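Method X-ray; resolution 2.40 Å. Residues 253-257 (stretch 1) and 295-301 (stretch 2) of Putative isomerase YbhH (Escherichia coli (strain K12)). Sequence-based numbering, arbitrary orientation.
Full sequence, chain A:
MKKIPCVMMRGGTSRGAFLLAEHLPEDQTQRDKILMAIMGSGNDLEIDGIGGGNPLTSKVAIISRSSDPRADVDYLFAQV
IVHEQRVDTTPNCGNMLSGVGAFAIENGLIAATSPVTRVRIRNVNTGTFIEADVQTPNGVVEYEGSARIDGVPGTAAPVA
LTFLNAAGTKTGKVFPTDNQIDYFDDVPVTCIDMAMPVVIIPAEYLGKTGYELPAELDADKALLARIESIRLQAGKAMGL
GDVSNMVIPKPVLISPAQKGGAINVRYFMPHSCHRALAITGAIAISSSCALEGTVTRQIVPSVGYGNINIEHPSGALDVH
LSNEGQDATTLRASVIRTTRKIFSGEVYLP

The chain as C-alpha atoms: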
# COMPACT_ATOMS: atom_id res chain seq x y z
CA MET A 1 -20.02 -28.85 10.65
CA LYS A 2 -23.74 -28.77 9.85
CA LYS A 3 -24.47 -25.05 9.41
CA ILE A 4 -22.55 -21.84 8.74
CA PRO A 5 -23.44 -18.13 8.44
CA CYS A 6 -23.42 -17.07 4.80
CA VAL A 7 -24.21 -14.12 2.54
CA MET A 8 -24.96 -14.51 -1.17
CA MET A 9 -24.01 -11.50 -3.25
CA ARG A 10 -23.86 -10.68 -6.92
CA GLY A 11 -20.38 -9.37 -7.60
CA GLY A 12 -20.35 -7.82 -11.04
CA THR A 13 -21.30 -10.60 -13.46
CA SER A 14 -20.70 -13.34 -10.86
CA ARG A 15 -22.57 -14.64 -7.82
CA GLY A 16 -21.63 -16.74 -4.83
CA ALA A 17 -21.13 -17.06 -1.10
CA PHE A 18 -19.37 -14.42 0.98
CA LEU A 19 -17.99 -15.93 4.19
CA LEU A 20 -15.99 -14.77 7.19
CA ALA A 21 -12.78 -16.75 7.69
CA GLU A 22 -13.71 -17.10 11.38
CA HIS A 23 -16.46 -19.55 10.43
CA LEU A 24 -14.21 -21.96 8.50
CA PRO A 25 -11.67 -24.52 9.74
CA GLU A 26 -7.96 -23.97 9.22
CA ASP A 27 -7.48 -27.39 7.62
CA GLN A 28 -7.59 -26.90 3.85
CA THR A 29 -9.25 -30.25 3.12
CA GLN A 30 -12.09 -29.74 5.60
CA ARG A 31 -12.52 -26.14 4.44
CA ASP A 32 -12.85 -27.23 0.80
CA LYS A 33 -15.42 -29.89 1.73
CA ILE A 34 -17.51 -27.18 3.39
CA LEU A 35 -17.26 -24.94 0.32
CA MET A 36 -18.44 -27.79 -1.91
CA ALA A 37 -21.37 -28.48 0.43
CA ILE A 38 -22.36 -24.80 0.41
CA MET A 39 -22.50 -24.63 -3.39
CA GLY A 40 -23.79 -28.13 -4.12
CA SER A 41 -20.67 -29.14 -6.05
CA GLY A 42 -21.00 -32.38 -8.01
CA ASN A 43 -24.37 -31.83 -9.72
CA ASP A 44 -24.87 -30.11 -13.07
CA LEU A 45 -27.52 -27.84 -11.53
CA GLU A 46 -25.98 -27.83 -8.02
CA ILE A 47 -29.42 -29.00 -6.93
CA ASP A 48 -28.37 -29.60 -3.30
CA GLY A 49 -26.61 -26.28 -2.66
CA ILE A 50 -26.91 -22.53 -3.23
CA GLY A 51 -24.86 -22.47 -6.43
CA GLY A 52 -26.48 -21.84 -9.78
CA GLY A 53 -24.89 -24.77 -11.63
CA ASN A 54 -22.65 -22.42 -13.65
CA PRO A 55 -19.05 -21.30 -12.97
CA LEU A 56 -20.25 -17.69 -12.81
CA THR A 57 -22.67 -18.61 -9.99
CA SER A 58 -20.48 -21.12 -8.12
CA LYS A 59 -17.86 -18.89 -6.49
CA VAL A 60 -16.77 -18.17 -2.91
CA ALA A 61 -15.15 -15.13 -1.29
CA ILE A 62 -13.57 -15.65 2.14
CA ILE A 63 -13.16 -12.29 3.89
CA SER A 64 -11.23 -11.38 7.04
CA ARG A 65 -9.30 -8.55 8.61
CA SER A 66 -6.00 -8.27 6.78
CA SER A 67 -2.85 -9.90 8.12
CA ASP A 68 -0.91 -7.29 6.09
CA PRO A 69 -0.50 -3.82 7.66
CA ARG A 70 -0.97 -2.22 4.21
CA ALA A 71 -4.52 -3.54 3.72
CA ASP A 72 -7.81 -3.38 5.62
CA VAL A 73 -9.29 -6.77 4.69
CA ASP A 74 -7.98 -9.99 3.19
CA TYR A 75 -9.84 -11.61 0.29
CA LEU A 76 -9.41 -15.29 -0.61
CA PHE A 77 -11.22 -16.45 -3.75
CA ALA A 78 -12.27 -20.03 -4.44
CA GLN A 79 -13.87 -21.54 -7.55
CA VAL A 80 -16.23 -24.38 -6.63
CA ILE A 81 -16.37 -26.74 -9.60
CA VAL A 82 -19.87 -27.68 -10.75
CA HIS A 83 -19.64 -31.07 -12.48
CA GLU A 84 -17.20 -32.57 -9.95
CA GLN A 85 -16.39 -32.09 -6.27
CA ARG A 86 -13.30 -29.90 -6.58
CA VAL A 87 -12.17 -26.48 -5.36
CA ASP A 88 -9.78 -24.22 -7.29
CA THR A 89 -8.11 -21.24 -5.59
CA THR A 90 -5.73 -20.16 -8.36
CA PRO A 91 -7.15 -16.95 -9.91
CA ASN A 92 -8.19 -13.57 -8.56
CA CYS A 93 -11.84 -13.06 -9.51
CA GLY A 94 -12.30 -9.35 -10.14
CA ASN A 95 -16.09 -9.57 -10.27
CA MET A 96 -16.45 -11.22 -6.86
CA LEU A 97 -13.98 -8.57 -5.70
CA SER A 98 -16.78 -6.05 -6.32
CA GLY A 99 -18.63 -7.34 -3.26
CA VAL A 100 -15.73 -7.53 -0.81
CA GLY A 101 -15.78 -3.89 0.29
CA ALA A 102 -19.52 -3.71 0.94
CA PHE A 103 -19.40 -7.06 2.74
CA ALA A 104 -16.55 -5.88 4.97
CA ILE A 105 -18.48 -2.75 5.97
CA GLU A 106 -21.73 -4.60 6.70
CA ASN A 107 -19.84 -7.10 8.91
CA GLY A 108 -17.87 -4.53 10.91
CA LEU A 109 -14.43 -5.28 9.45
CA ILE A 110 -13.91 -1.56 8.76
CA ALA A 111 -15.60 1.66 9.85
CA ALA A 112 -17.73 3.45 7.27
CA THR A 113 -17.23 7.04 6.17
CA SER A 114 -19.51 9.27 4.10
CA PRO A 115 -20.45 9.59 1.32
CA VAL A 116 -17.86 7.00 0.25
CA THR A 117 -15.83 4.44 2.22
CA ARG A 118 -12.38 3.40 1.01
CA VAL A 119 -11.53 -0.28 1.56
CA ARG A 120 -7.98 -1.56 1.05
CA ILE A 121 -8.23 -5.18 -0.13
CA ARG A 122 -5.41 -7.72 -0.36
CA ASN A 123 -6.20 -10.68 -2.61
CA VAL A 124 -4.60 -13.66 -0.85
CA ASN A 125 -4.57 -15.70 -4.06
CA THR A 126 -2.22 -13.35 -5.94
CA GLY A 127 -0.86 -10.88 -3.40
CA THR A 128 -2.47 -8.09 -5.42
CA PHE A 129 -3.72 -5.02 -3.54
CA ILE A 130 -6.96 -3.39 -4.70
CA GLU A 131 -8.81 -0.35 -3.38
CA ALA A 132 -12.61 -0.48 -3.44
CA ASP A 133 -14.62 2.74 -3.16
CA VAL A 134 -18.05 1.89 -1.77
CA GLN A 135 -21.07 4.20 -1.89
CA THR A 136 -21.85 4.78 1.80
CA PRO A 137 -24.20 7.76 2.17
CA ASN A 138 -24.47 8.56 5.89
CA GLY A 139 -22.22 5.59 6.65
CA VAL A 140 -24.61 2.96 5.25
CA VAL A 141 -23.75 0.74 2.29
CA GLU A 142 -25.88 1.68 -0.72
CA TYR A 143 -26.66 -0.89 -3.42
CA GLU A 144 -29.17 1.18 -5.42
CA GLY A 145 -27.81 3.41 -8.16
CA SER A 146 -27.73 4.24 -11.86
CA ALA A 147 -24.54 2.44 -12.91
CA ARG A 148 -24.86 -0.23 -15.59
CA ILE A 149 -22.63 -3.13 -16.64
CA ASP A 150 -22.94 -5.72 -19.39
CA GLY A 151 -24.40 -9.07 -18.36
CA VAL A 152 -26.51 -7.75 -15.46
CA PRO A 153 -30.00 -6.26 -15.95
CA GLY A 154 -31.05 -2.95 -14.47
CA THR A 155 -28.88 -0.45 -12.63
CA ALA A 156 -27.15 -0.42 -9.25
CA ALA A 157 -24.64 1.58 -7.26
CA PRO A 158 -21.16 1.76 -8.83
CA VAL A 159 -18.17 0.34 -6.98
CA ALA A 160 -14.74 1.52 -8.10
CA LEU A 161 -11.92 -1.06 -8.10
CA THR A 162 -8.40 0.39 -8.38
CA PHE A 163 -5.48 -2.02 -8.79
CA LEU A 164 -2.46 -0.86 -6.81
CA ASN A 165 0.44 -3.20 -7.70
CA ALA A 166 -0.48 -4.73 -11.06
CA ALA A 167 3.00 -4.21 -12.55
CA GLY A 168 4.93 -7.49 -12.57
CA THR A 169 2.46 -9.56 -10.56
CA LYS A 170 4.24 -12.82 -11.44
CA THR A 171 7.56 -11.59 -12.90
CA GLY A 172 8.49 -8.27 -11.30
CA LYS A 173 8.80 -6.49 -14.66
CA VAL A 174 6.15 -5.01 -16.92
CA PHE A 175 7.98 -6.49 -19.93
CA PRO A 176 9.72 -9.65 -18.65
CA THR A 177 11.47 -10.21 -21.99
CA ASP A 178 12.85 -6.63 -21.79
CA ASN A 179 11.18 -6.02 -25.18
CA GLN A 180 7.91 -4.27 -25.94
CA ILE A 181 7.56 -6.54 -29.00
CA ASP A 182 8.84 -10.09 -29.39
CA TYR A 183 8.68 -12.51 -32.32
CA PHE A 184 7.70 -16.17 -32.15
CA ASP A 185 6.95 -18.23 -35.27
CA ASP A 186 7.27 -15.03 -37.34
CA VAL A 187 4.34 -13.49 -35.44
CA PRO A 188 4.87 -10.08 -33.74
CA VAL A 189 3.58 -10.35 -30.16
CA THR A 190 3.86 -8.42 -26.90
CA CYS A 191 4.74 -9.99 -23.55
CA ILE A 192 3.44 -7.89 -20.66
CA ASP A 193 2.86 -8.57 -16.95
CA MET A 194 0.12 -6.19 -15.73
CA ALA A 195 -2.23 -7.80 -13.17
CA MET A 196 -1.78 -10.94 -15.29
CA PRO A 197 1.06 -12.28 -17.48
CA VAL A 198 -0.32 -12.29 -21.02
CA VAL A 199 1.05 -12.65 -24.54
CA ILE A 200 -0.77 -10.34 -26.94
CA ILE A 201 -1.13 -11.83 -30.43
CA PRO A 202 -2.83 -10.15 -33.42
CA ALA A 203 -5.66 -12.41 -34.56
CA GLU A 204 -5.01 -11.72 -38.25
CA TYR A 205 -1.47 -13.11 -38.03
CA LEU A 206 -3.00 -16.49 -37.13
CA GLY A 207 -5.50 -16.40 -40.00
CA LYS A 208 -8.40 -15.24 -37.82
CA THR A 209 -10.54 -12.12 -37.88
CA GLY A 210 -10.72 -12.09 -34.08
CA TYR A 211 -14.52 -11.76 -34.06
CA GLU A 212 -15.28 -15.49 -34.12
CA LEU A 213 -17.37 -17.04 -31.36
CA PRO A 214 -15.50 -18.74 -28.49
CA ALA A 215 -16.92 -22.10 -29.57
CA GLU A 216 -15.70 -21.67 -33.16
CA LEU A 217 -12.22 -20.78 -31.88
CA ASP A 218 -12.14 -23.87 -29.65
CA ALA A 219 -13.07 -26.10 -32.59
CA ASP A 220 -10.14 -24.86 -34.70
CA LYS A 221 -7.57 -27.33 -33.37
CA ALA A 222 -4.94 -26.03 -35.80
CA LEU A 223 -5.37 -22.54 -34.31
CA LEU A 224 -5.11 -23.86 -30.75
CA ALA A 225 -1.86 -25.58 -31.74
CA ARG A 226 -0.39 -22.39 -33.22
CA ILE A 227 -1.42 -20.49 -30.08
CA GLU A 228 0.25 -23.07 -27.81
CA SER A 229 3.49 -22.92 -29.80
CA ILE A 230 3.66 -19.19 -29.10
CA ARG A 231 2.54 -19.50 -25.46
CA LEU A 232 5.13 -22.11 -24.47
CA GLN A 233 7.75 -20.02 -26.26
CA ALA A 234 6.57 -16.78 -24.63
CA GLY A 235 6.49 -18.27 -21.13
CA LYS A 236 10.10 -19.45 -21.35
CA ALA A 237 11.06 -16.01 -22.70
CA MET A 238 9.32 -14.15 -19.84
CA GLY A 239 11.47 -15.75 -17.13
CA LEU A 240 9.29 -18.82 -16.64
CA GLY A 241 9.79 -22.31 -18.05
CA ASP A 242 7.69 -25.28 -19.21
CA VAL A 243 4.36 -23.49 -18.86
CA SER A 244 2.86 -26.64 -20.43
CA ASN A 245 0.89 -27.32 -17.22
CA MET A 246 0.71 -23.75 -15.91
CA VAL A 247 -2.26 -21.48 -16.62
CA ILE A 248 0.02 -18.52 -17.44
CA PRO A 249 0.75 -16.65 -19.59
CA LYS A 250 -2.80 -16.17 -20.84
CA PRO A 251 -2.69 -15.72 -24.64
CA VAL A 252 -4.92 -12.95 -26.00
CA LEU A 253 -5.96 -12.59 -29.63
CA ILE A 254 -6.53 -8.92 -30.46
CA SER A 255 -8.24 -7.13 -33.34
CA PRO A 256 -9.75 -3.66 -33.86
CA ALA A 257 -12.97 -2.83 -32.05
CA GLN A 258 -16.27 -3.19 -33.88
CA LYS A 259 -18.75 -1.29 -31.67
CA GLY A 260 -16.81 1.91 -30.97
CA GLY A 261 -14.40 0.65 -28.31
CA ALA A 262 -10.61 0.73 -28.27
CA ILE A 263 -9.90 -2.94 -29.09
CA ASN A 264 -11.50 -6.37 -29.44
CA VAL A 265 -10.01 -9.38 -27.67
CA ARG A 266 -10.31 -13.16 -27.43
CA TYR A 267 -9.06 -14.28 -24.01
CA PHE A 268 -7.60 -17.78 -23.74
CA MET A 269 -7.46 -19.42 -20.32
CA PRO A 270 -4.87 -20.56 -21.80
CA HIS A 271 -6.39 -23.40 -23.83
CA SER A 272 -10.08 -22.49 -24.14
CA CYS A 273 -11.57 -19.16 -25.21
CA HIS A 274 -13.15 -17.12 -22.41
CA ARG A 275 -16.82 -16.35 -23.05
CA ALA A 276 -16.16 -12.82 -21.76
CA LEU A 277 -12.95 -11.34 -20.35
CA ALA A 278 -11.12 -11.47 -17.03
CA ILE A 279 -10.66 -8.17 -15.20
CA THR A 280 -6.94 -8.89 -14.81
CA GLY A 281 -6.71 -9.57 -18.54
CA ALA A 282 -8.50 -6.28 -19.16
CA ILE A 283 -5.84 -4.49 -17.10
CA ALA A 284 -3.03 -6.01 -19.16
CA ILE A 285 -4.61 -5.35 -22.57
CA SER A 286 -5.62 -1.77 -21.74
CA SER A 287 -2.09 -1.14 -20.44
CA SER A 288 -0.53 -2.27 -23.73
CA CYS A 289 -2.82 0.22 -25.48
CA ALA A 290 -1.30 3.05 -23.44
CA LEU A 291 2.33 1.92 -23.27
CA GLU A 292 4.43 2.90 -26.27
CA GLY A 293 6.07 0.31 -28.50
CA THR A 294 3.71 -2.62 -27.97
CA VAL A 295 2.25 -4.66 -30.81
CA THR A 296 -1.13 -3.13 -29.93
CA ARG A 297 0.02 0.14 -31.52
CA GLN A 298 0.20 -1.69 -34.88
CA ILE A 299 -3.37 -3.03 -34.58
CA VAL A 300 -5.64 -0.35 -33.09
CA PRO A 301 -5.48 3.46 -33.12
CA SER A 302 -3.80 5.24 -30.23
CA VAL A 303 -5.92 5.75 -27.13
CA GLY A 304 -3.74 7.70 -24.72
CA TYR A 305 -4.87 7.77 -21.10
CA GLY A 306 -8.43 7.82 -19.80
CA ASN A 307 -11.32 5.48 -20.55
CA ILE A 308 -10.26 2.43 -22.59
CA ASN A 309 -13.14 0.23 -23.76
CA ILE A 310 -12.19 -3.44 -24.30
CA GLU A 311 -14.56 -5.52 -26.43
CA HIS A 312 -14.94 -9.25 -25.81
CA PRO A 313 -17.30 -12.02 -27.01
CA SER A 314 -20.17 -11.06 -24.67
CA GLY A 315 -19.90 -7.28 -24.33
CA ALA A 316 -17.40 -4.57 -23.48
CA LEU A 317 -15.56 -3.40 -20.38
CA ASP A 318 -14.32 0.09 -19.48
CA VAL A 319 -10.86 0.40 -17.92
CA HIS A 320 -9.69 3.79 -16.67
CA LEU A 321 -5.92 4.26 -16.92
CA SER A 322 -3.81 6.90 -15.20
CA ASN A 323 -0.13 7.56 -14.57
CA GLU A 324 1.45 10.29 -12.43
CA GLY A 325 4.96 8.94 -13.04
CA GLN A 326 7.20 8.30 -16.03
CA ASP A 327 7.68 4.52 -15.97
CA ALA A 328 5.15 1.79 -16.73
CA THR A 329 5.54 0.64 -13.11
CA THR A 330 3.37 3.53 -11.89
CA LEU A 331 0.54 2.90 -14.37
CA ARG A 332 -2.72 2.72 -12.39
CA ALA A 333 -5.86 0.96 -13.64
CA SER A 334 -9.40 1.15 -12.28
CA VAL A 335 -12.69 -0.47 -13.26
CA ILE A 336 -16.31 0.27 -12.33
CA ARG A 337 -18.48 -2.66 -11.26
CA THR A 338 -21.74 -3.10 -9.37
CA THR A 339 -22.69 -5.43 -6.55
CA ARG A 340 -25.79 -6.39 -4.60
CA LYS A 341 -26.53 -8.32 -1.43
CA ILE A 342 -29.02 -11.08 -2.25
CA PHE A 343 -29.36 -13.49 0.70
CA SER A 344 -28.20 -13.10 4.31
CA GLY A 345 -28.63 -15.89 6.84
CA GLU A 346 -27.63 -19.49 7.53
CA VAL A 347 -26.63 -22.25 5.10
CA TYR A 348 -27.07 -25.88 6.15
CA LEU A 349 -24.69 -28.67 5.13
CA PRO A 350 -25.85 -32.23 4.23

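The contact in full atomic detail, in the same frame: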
# COMPACT_ATOMS: atom_id res chain seq x y z
N LEU A 253 -5.84 -13.02 -28.24
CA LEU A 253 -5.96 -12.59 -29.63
C LEU A 253 -6.62 -11.22 -29.68
O LEU A 253 -7.67 -11.01 -29.07
CB LEU A 253 -6.77 -13.60 -30.44
CG LEU A 253 -6.20 -15.02 -30.54
CD1 LEU A 253 -7.04 -15.85 -31.50
CD2 LEU A 253 -4.75 -14.98 -30.98
N ILE A 254 -6.01 -10.28 -30.39
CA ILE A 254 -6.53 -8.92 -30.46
C ILE A 254 -6.85 -8.56 -31.91
O ILE A 254 -6.25 -9.08 -32.86
CB ILE A 254 -5.56 -7.88 -29.85
CG1 ILE A 254 -4.27 -7.79 -30.66
CG2 ILE A 254 -5.27 -8.22 -28.40
CD1 ILE A 254 -3.46 -6.54 -30.38
N SER A 255 -7.81 -7.66 -32.05
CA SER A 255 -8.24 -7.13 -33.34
C SER A 255 -8.93 -5.80 -33.07
O SER A 255 -9.30 -5.51 -31.93
CB SER A 255 -9.19 -8.10 -34.05
OG SER A 255 -10.40 -8.29 -33.33
N PRO A 256 -9.10 -4.95 -34.09
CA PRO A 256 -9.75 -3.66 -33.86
C PRO A 256 -11.16 -3.83 -33.33
O PRO A 256 -11.83 -4.84 -33.57
CB PRO A 256 -9.75 -3.01 -35.25
CG PRO A 256 -8.64 -3.67 -35.98
CD PRO A 256 -8.61 -5.08 -35.48
N ALA A 257 -11.61 -2.82 -32.58
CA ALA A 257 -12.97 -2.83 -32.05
C ALA A 257 -13.99 -2.72 -33.18
O ALA A 257 -13.71 -2.17 -34.25
CB ALA A 257 -13.16 -1.67 -31.07
N VAL A 295 2.85 -4.23 -29.56
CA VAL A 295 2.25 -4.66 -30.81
C VAL A 295 0.83 -4.12 -30.96
O VAL A 295 0.30 -4.08 -32.08
CB VAL A 295 2.27 -6.20 -30.91
CG1 VAL A 295 1.20 -6.81 -30.00
CG2 VAL A 295 2.09 -6.65 -32.35
N THR A 296 0.21 -3.70 -29.86
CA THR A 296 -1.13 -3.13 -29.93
C THR A 296 -1.15 -1.84 -30.75
O THR A 296 -2.15 -1.54 -31.41
CB THR A 296 -1.66 -2.88 -28.51
OG1 THR A 296 -1.57 -4.09 -27.75
CG2 THR A 296 -3.11 -2.44 -28.55
N ARG A 297 -0.05 -1.09 -30.75
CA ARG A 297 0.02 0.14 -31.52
C ARG A 297 -0.02 -0.11 -33.02
O ARG A 297 -0.31 0.82 -33.78
CB ARG A 297 1.28 0.92 -31.16
CG ARG A 297 1.40 1.27 -29.68
CD ARG A 297 0.45 2.39 -29.30
NE ARG A 297 0.87 3.05 -28.07
CZ ARG A 297 0.36 4.20 -27.63
NH1 ARG A 297 -0.60 4.80 -28.31
NH2 ARG A 297 0.80 4.73 -26.50
N GLN A 298 0.28 -1.33 -33.47
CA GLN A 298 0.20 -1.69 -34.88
C GLN A 298 -1.15 -2.25 -35.28
O GLN A 298 -1.35 -2.57 -36.45
CB GLN A 298 1.28 -2.72 -35.23
CG GLN A 298 2.68 -2.39 -34.74
CD GLN A 298 3.67 -3.49 -35.05
OE1 GLN A 298 3.32 -4.50 -35.66
NE2 GLN A 298 4.92 -3.29 -34.65
N ILE A 299 -2.09 -2.38 -34.34
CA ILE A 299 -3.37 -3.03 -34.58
C ILE A 299 -4.53 -2.05 -34.45
O ILE A 299 -5.41 -1.99 -35.31
CB ILE A 299 -3.57 -4.24 -33.63
CG1 ILE A 299 -2.37 -5.18 -33.71
CG2 ILE A 299 -4.86 -4.98 -33.97
CD1 ILE A 299 -2.04 -5.65 -35.12
N VAL A 300 -4.54 -1.26 -33.38
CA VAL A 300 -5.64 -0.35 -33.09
C VAL A 300 -5.09 1.07 -33.03
O VAL A 300 -3.89 1.27 -32.78
CB VAL A 300 -6.38 -0.74 -31.79
CG1 VAL A 300 -6.87 -2.17 -31.86
CG2 VAL A 300 -5.48 -0.52 -30.58
N PRO A 301 -5.93 2.07 -33.26
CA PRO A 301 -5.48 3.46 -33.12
C PRO A 301 -5.07 3.78 -31.69
O PRO A 301 -5.48 3.10 -30.74
CB PRO A 301 -6.70 4.28 -33.55
CG PRO A 301 -7.54 3.35 -34.35
CD PRO A 301 -7.32 2.00 -33.75

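What holds the two stretches together? Apolar packing does, centred on Ile299. Its CA-to-CB bond points toward stretch 1, as that of Ile254 points toward stretch 2, and the two side chains meet with CD1 of Ile254 3.8 Å from CG1 of Ile299. On a different carbon of the same side chain, CG2 of Ile299 lies 4.0 Å from CD of Pro256, so one isoleucine touches residues on both sides of Ser255.

How does the backbone of stretch 1 take part? Ser255 directs its CA-to-CB bond away, and its OG is hydrogen-bonded elsewhere in the structure. What it offers is main chain: its CA sits 4.1 Å from CG2 of Ile299. Next along, CA of Pro256 approaches CG1 of Val300 at 3.8 Å; these are the residues whose CA atoms come nearest across the contact, CA of Pro256 lying 5.3 Å from CA of Val300.

Do polar groups bridge the gap? No hydrogen bond crosses it. OG1 of Thr296 is 4.1 Å from CD1 of Ile254, a van der Waals contact, and this hydroxyl finds its partner elsewhere in the structure.

Which hydrogen bonds lie within stretch 2 near the contact? N of Ile299 and N of Val300 both donate to O of Thr296, at 3.0 and 3.1 Å, linking Ile299 and Val300 back to the 3-10 segment.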